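Local coordinates for START domain-containing protein 10 (Homo sapiens, PDB 6SER) that transfers phosphatidylcholine and phosphatidylethanolamine between membranes, preferring species with a palmitoyl or stearoyl chain at sn-1 and an unsaturated chain at sn-2, at residues 183-188 and 210-215. Numbering follows the deposited sequence.
Sequences ITYLAQ and KAMKKM
The sulfur of Met212 makes the contact with Tyr185: SD lies 3.9 Å from Tyr185 CB and 5.3 Å from the centroid of the Tyr185 ring. It sits 44° off the ring normal, making an oblique Met-aromatic contact. Although the CB of Tyr185 faces the helix, the end of its side chain leads away; the Tyr185 side chain lies about 3 Å, at the nearest atoms, from a bound di(hydroxyethyl)ether. Bends at both chi2 and chi3 curl the Met212 chain, bringing its terminal CE to 3.9 Å from Ile183 CG2. The other branch of Ile183 serves the next helical turn: with CG1 anti to the backbone N and the chain extended (chi2 173°), CD1 comes within 4.1 Å of Met215 SD. Leu82 and Leu86 of helix 79-87 touch both Ile183 and Met215, while Cys70 and Met72 of the neighbouring strand 68-74 touch Met212. As in the helix-grip fold of START domains, the long helix 197-227 packs on the inner side of the curved sheet and covers the lipid cavity. With no hydrogen bond between strand and helix, the interface rests on flexible thioethers against aliphatic and aromatic carbon, consistent with an apolar lining suited to acyl chains.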
# COMPACT_ATOMS: atom_id res chain seq x y z
N ILE A 183 10.95 -4.42 6.44
CA ILE A 183 9.66 -3.92 6.00
C ILE A 183 8.68 -5.08 5.91
O ILE A 183 9.00 -6.13 5.33
CB ILE A 183 9.75 -3.18 4.66
CG1 ILE A 183 8.37 -2.66 4.24
CG2 ILE A 183 10.37 -4.06 3.59
CD1 ILE A 183 8.38 -1.78 3.03
N THR A 184 7.50 -4.89 6.49
CA THR A 184 6.41 -5.86 6.40
C THR A 184 5.27 -5.23 5.62
O THR A 184 4.78 -4.16 5.98
CB THR A 184 5.94 -6.28 7.80
OG1 THR A 184 7.04 -6.84 8.53
CG2 THR A 184 4.81 -7.31 7.68
N TYR A 185 4.88 -5.89 4.53
CA TYR A 185 3.74 -5.49 3.71
C TYR A 185 2.55 -6.36 4.07
O TYR A 185 2.67 -7.59 4.13
CB TYR A 185 4.10 -5.62 2.23
CG TYR A 185 2.94 -5.67 1.27
CD1 TYR A 185 2.46 -4.50 0.67
CD2 TYR A 185 2.35 -6.88 0.90
CE1 TYR A 185 1.40 -4.54 -0.24
CE2 TYR A 185 1.29 -6.93 -0.01
CZ TYR A 185 0.83 -5.75 -0.58
OH TYR A 185 -0.21 -5.77 -1.48
N LEU A 186 1.42 -5.73 4.35
CA LEU A 186 0.19 -6.43 4.70
C LEU A 186 -0.93 -5.89 3.82
O LEU A 186 -1.16 -4.68 3.80
CB LEU A 186 -0.14 -6.26 6.18
CG LEU A 186 -1.52 -6.67 6.71
CD1 LEU A 186 -1.82 -8.11 6.38
CD2 LEU A 186 -1.57 -6.45 8.21
N ALA A 187 -1.61 -6.77 3.09
CA ALA A 187 -2.65 -6.32 2.18
C ALA A 187 -3.80 -7.31 2.09
O ALA A 187 -3.62 -8.52 2.24
CB ALA A 187 -2.13 -6.09 0.76
N GLN A 188 -4.98 -6.77 1.82
CA GLN A 188 -6.16 -7.53 1.45
C GLN A 188 -6.89 -6.70 0.39
O GLN A 188 -7.53 -5.70 0.72
CB GLN A 188 -7.04 -7.80 2.66
CG GLN A 188 -8.25 -8.67 2.36
CD GLN A 188 -9.11 -8.90 3.59
OE1 GLN A 188 -9.19 -8.03 4.47
NE2 GLN A 188 -9.74 -10.07 3.66
N LYS A 210 8.52 -11.47 -5.49
CA LYS A 210 9.12 -10.79 -6.62
C LYS A 210 8.85 -9.29 -6.57
O LYS A 210 9.72 -8.48 -6.90
CB LYS A 210 8.61 -11.37 -7.93
CG LYS A 210 9.39 -10.91 -9.13
CD LYS A 210 8.49 -10.69 -10.33
CE LYS A 210 9.30 -10.18 -11.52
NZ LYS A 210 8.43 -9.67 -12.61
N ALA A 211 7.64 -8.91 -6.17
CA ALA A 211 7.30 -7.49 -6.08
C ALA A 211 8.11 -6.80 -4.99
O ALA A 211 8.51 -5.64 -5.15
CB ALA A 211 5.80 -7.35 -5.83
N MET A 212 8.35 -7.49 -3.88
CA MET A 212 9.12 -6.89 -2.79
C MET A 212 10.57 -6.68 -3.19
O MET A 212 11.18 -5.67 -2.81
CB MET A 212 9.04 -7.77 -1.54
CG MET A 212 7.64 -7.87 -0.95
SD MET A 212 7.17 -6.38 -0.05
CE MET A 212 8.29 -6.46 1.35
N LYS A 213 11.15 -7.63 -3.93
CA LYS A 213 12.55 -7.48 -4.32
C LYS A 213 12.71 -6.41 -5.39
O LYS A 213 13.74 -5.73 -5.44
CB LYS A 213 13.13 -8.82 -4.78
CG LYS A 213 13.81 -9.61 -3.64
CD LYS A 213 14.87 -8.74 -2.93
CE LYS A 213 15.53 -9.45 -1.74
NZ LYS A 213 16.46 -8.55 -0.99
N LYS A 214 11.70 -6.23 -6.25
CA LYS A 214 11.72 -5.10 -7.17
C LYS A 214 11.73 -3.78 -6.40
O LYS A 214 12.52 -2.87 -6.71
CB LYS A 214 10.53 -5.16 -8.13
CG LYS A 214 10.88 -5.77 -9.47
CD LYS A 214 9.64 -6.18 -10.26
CE LYS A 214 10.01 -6.61 -11.67
NZ LYS A 214 11.17 -7.56 -11.69
N MET A 215 10.90 -3.68 -5.37
CA MET A 215 10.93 -2.50 -4.51
C MET A 215 12.29 -2.33 -3.85
O MET A 215 12.80 -1.21 -3.73
CB MET A 215 9.84 -2.60 -3.44
CG MET A 215 9.81 -1.40 -2.51
SD MET A 215 8.78 -1.64 -1.06
CE MET A 215 7.23 -2.12 -1.82